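Local coordinates for ankyrin repeat domain protein (Legionella pneumophila subsp. pneumophila, PDB 6MCA) that is a bacterial effector that interacts with the LARP7 component of the host 7SK snRNP complex and probably acts inside the infected cell, at residues A[127-132]-A[148-153]; A[276-281]-A[356-361]. All coordinates share one frame; numbering follows the deposited sequence.

Contact 1. Residues A[127-132]-A[148-153]; sequences YPVLRG and DFALDF
Val129 and Ala150 mark the nearest approach of two helices, helix 126-131 and the first turns of helix 147-162, with 7.5 Å between Val129 CA and Ala150 CA. Val129 carries one side of the contact and divides its two methyls between two partners. Its CB bond points at the other helix; with CG1 anti to the backbone N (chi1 164°), CG2 lies beside that N, and the branches diverge toward different residues. CG1 meets Leu151 CD2 at 4.0 Å, the two side chains crossing at about a right angle. Leu151 starts off along the flank of its helix, but its CG lies beside the backbone N (chi1 -67°) and the extended remainder of the chain carries CD2 up to the valine. The second branch, Val129 CG2, lies 4.4 Å from Ala150 CB, a looser touch made by the short alanine methyl. Further cover for Val129 comes from Leu147 and Ile154 of the same long helix and from Lys137 of helix 134-142, while Ala150 also rests on Cys123. Three residues on from the valine, helix 126-131 is closed by a Schellman motif at Gly132, whose positive phi turns the chain away toward helix 134-142. Such helix-on-helix packing is what builds an ankyrin array, and the segments lie at or near the end of the ankyrin-repeat region, consistent with packing of that kind. Asp152, on another side of its helix, forms a salt bridge with Arg406, linking helix 147-162 to helix 404-421. Across the contact itself no hydrogen bond or salt bridge forms. With only 89 Å² buried, the two helices are held here by methyl-to-methyl dispersion, and the meeting is partly buried and directionally undemanding.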
loop_
_atom_site.group_PDB
_atom_site.type_symbol
_atom_site.label_atom_id
_atom_site.label_comp_id
_atom_site.label_asym_id
_atom_site.label_seq_id
_atom_site.Cartn_x
_atom_site.Cartn_y
_atom_site.Cartn_z
ATOM N N TYR A 127 6.622 -5.381 4.855
ATOM C CA TYR A 127 5.472 -5.355 5.753
ATOM C C TYR A 127 5.888 -5.313 7.223
ATOM O O TYR A 127 5.280 -4.561 7.996
ATOM C CB TYR A 127 4.549 -6.546 5.478
ATOM C CG TYR A 127 3.654 -6.327 4.280
ATOM C CD1 TYR A 127 2.691 -5.326 4.285
ATOM C CD2 TYR A 127 3.782 -7.109 3.139
ATOM C CE1 TYR A 127 1.874 -5.115 3.191
ATOM C CE2 TYR A 127 2.968 -6.905 2.040
ATOM C CZ TYR A 127 2.017 -5.907 2.071
ATOM O OH TYR A 127 1.206 -5.700 0.979
ATOM N N PRO A 128 6.887 -6.087 7.668
ATOM C CA PRO A 128 7.356 -5.905 9.053
ATOM C C PRO A 128 7.905 -4.515 9.323
ATOM O O PRO A 128 7.751 -4.007 10.441
ATOM C CB PRO A 128 8.437 -6.985 9.212
ATOM C CG PRO A 128 8.749 -7.451 7.836
ATOM C CD PRO A 128 7.495 -7.280 7.055
ATOM N N VAL A 129 8.541 -3.882 8.335
ATOM C CA VAL A 129 8.998 -2.506 8.512
ATOM C C VAL A 129 7.807 -1.571 8.679
ATOM O O VAL A 129 7.792 -0.708 9.565
ATOM C CB VAL A 129 9.888 -2.081 7.329
ATOM C CG1 VAL A 129 10.043 -0.568 7.295
ATOM C CG2 VAL A 129 11.244 -2.743 7.424
ATOM N N LEU A 130 6.786 -1.737 7.836
ATOM C CA LEU A 130 5.623 -0.858 7.901
ATOM C C LEU A 130 4.810 -1.077 9.171
ATOM O O LEU A 130 4.145 -0.149 9.646
ATOM C CB LEU A 130 4.742 -1.065 6.670
ATOM C CG LEU A 130 5.321 -0.531 5.362
ATOM C CD1 LEU A 130 4.531 -1.059 4.176
ATOM C CD2 LEU A 130 5.348 0.989 5.376
ATOM N N ARG A 131 4.844 -2.285 9.729
ATOM C CA ARG A 131 4.066 -2.618 10.915
ATOM C C ARG A 131 4.873 -2.535 12.204
ATOM O O ARG A 131 4.319 -2.790 13.278
ATOM C CB ARG A 131 3.465 -4.020 10.770
ATOM C CG ARG A 131 2.553 -4.176 9.565
ATOM C CD ARG A 131 2.276 -5.639 9.266
ATOM N NE ARG A 131 1.403 -5.799 8.108
ATOM C CZ ARG A 131 1.130 -6.964 7.532
ATOM N NH1 ARG A 131 1.664 -8.082 8.006
ATOM N NH2 ARG A 131 0.323 -7.013 6.480
ATOM N N GLY A 132 6.154 -2.191 12.126
ATOM C CA GLY A 132 6.970 -2.067 13.325
ATOM C C GLY A 132 7.130 -3.355 14.102
ATOM O O GLY A 132 7.059 -3.345 15.338
ATOM N N ASP A 148 17.718 -1.486 3.286
ATOM C CA ASP A 148 17.630 -0.399 2.316
ATOM C C ASP A 148 16.679 -0.734 1.175
ATOM O O ASP A 148 16.002 0.159 0.658
ATOM C CB ASP A 148 19.019 -0.066 1.771
ATOM C CG ASP A 148 19.845 0.751 2.746
ATOM O OD1 ASP A 148 19.249 1.491 3.556
ATOM O OD2 ASP A 148 21.090 0.652 2.701
ATOM N N PHE A 149 16.608 -2.005 0.775
ATOM C CA PHE A 149 15.668 -2.408 -0.267
ATOM C C PHE A 149 14.231 -2.095 0.141
ATOM O O PHE A 149 13.477 -1.466 -0.616
ATOM C CB PHE A 149 15.843 -3.900 -0.561
ATOM C CG PHE A 149 15.108 -4.380 -1.780
ATOM C CD1 PHE A 149 14.662 -3.491 -2.744
ATOM C CD2 PHE A 149 14.870 -5.732 -1.962
ATOM C CE1 PHE A 149 13.987 -3.942 -3.862
ATOM C CE2 PHE A 149 14.196 -6.189 -3.076
ATOM C CZ PHE A 149 13.755 -5.293 -4.028
ATOM N N ALA A 150 13.836 -2.525 1.341
ATOM C CA ALA A 150 12.481 -2.270 1.818
ATOM C C ALA A 150 12.219 -0.776 1.955
ATOM O O ALA A 150 11.162 -0.278 1.542
ATOM C CB ALA A 150 12.253 -2.982 3.151
ATOM N N LEU A 151 13.173 -0.042 2.538
ATOM C CA LEU A 151 12.981 1.395 2.719
ATOM C C LEU A 151 12.816 2.106 1.382
ATOM O O LEU A 151 11.939 2.966 1.231
ATOM C CB LEU A 151 14.149 1.991 3.504
ATOM C CG LEU A 151 14.293 1.553 4.963
ATOM C CD1 LEU A 151 15.386 2.355 5.654
ATOM C CD2 LEU A 151 12.971 1.689 5.702
ATOM N N ASP A 152 13.641 1.750 0.393
ATOM C CA ASP A 152 13.565 2.399 -0.910
ATOM C C ASP A 152 12.269 2.052 -1.626
ATOM O O ASP A 152 11.662 2.920 -2.264
ATOM C CB ASP A 152 14.770 2.010 -1.764
ATOM C CG ASP A 152 16.077 2.528 -1.197
ATOM O OD1 ASP A 152 16.045 3.514 -0.429
ATOM O OD2 ASP A 152 17.137 1.949 -1.517
ATOM N N PHE A 153 11.824 0.794 -1.537
ATOM C CA PHE A 153 10.544 0.431 -2.137
ATOM C C PHE A 153 9.408 1.239 -1.520
ATOM O O PHE A 153 8.575 1.811 -2.236
ATOM C CB PHE A 153 10.285 -1.069 -1.974
ATOM C CG PHE A 153 8.937 -1.510 -2.481
ATOM C CD1 PHE A 153 8.767 -1.872 -3.807
ATOM C CD2 PHE A 153 7.841 -1.564 -1.633
ATOM C CE1 PHE A 153 7.530 -2.273 -4.279
ATOM C CE2 PHE A 153 6.602 -1.963 -2.100
ATOM C CZ PHE A 153 6.447 -2.321 -3.424
#

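Contact 2. Residues A[276-281]-A[356-361]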
loop_
_atom_site.group_PDB
_atom_site.type_symbol
_atom_site.label_atom_id
_atom_site.label_comp_id
_atom_site.label_asym_id
_atom_site.label_seq_id
_atom_site.Cartn_x
_atom_site.Cartn_y
_atom_site.Cartn_z
ATOM N N TRP A 276 -23.710 4.855 11.727
ATOM C CA TRP A 276 -23.405 5.595 10.512
ATOM C C TRP A 276 -22.595 4.738 9.549
ATOM O O TRP A 276 -21.740 3.951 9.966
ATOM C CB TRP A 276 -22.641 6.880 10.834
ATOM C CG TRP A 276 -23.358 7.750 11.811
ATOM C CD1 TRP A 276 -23.022 7.968 13.115
ATOM C CD2 TRP A 276 -24.546 8.511 11.570
ATOM N NE1 TRP A 276 -23.924 8.825 13.699
ATOM C CE2 TRP A 276 -24.871 9.171 12.771
ATOM C CE3 TRP A 276 -25.366 8.699 10.454
ATOM C CZ2 TRP A 276 -25.978 10.007 12.888
ATOM C CZ3 TRP A 276 -26.466 9.529 10.571
ATOM C CH2 TRP A 276 -26.762 10.173 11.778
ATOM N N TRP A 277 -22.866 4.911 8.257
ATOM C CA TRP A 277 -22.204 4.184 7.183
ATOM C C TRP A 277 -21.778 5.194 6.130
ATOM O O TRP A 277 -22.454 6.201 5.927
ATOM C CB TRP A 277 -23.147 3.127 6.592
ATOM C CG TRP A 277 -22.611 2.345 5.432
ATOM C CD1 TRP A 277 -22.666 2.692 4.112
ATOM C CD2 TRP A 277 -21.970 1.065 5.482
ATOM N NE1 TRP A 277 -22.087 1.712 3.340
ATOM C CE2 TRP A 277 -21.652 0.703 4.157
ATOM C CE3 TRP A 277 -21.625 0.192 6.521
ATOM C CZ2 TRP A 277 -21.008 -0.494 3.844
ATOM C CZ3 TRP A 277 -20.985 -0.995 6.207
ATOM C CH2 TRP A 277 -20.683 -1.326 4.880
ATOM N N ALA A 278 -20.647 4.951 5.479
ATOM C CA ALA A 278 -20.125 5.915 4.523
ATOM C C ALA A 278 -19.520 5.190 3.336
ATOM O O ALA A 278 -18.753 4.239 3.513
ATOM C CB ALA A 278 -19.074 6.826 5.163
ATOM N N LYS A 279 -19.862 5.654 2.139
ATOM C CA LYS A 279 -19.283 5.163 0.898
ATOM C C LYS A 279 -18.387 6.240 0.301
ATOM O O LYS A 279 -18.792 7.407 0.190
ATOM C CB LYS A 279 -20.367 4.757 -0.103
ATOM C CG LYS A 279 -19.809 4.240 -1.421
ATOM C CD LYS A 279 -20.876 3.561 -2.260
ATOM C CE LYS A 279 -21.959 4.540 -2.669
ATOM N NZ LYS A 279 -22.917 3.930 -3.633
ATOM N N ILE A 280 -17.176 5.835 -0.076
ATOM C CA ILE A 280 -16.154 6.700 -0.644
ATOM C C ILE A 280 -15.742 6.090 -1.975
ATOM O O ILE A 280 -15.180 4.983 -2.016
ATOM C CB ILE A 280 -14.941 6.847 0.284
ATOM C CG1 ILE A 280 -15.382 7.271 1.686
ATOM C CG2 ILE A 280 -13.938 7.827 -0.306
ATOM C CD1 ILE A 280 -14.335 7.029 2.749
ATOM N N ASP A 281 -16.029 6.808 -3.062
ATOM C CA ASP A 281 -15.613 6.411 -4.406
ATOM C C ASP A 281 -15.431 7.701 -5.201
ATOM O O ASP A 281 -16.411 8.285 -5.674
ATOM C CB ASP A 281 -16.635 5.487 -5.056
ATOM C CG ASP A 281 -16.169 4.952 -6.400
ATOM O OD1 ASP A 281 -15.025 5.255 -6.804
ATOM O OD2 ASP A 281 -16.948 4.226 -7.053
ATOM N N VAL A 356 -9.686 9.018 6.005
ATOM C CA VAL A 356 -9.289 9.759 7.202
ATOM C C VAL A 356 -10.267 10.901 7.477
ATOM O O VAL A 356 -10.868 10.928 8.565
ATOM C CB VAL A 356 -7.837 10.260 7.089
ATOM C CG1 VAL A 356 -7.499 11.182 8.249
ATOM C CG2 VAL A 356 -6.871 9.085 7.028
ATOM N N PRO A 357 -10.486 11.853 6.555
ATOM C CA PRO A 357 -11.452 12.921 6.862
ATOM C C PRO A 357 -12.871 12.414 7.032
ATOM O O PRO A 357 -13.616 12.950 7.862
ATOM C CB PRO A 357 -11.330 13.869 5.660
ATOM C CG PRO A 357 -10.823 13.022 4.564
ATOM C CD PRO A 357 -9.908 12.029 5.208
ATOM N N VAL A 358 -13.263 11.382 6.284
ATOM C CA VAL A 358 -14.617 10.848 6.403
ATOM C C VAL A 358 -14.828 10.230 7.781
ATOM O O VAL A 358 -15.838 10.490 8.447
ATOM C CB VAL A 358 -14.895 9.835 5.279
ATOM C CG1 VAL A 358 -16.245 9.170 5.484
ATOM C CG2 VAL A 358 -14.842 10.527 3.932
ATOM N N ALA A 359 -13.882 9.399 8.229
ATOM C CA ALA A 359 -14.003 8.786 9.547
ATOM C C ALA A 359 -13.948 9.836 10.651
ATOM O O ALA A 359 -14.665 9.732 11.655
ATOM C CB ALA A 359 -12.910 7.735 9.744
ATOM N N TYR A 360 -13.114 10.865 10.475
ATOM C CA TYR A 360 -13.093 11.968 11.430
ATOM C C TYR A 360 -14.463 12.632 11.532
ATOM O O TYR A 360 -15.005 12.809 12.633
ATOM C CB TYR A 360 -12.025 12.986 11.026
ATOM C CG TYR A 360 -11.685 13.972 12.118
ATOM C CD1 TYR A 360 -12.505 15.065 12.373
ATOM C CD2 TYR A 360 -10.548 13.811 12.898
ATOM C CE1 TYR A 360 -12.206 15.964 13.372
ATOM C CE2 TYR A 360 -10.238 14.708 13.900
ATOM C CZ TYR A 360 -11.071 15.783 14.131
ATOM O OH TYR A 360 -10.775 16.680 15.126
ATOM N N SER A 361 -15.040 13.005 10.386
ATOM C CA SER A 361 -16.354 13.641 10.382
ATOM C C SER A 361 -17.404 12.748 11.027
ATOM O O SER A 361 -18.250 13.225 11.792
ATOM C CB SER A 361 -16.765 13.993 8.952
ATOM O OG SER A 361 -15.975 15.048 8.437
#
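No ring enters the meeting of Ala278 and Ile280 with Val358; the flat groups of the two segments pack elsewhere, against partners outside them. Trp276 meets the ring of Phe334 with the planes at about 45°, Trp277 meets Phe270 at about 40°, and on the helix Tyr360 is edge-to-face with Tyr217. The contact itself is aliphatic. Ala278 and Ile280, two residues apart on strand 276-280, direct their CB bonds at the helix, and Val358 points back at the pair. With Val358 CG1 anti to the backbone N (chi1 174°), that methyl lies 3.7 Å from Ala278 CB and also 4.0 Å from Ile280 CD1. Val358 CG2 touches Ile280 alone, 3.7 Å from its CD1, so that CD1 lies against both valine methyls where the two side chains reach tip to tip. This is a helix laid on one face of a five-stranded antiparallel sheet, strand 276-280 being the middle strand, probably part of the cysteine protease-like portion of the effector. Val292 and Met337, from two other strands, also touch Val358. Lys279 points away from the helix, and its NZ forms a salt bridge with Glu289 and a hydrogen bond with His322. Within helix 355-364, Pro357 O takes two bonds from Ser361, from N at 2.9 Å and from OG at 3.2 Å, which approach from opposite faces of the carbonyl plane.

Contact 1 closes before contact 2 opens, so the two follow in series along the chain. Their centres lie 28 Å apart and their nearest atoms about 15 Å, and they share no helix or strand. Contact 1 joins helices 126-131 and 147-162, with helix 134-142 between them in sequence, in the all-helical ankyrin region, whereas 276-281 and 356-361 set a helix against the five-stranded antiparallel sheet. Helix 188-202, which falls between the two contacts in sequence, packs on Tyr127 and Leu130 of the first segment. Both contacts are aliphatic, yet they belong to different parts of the molecule: a repeat array and a probable cysteine protease-like module within one effector.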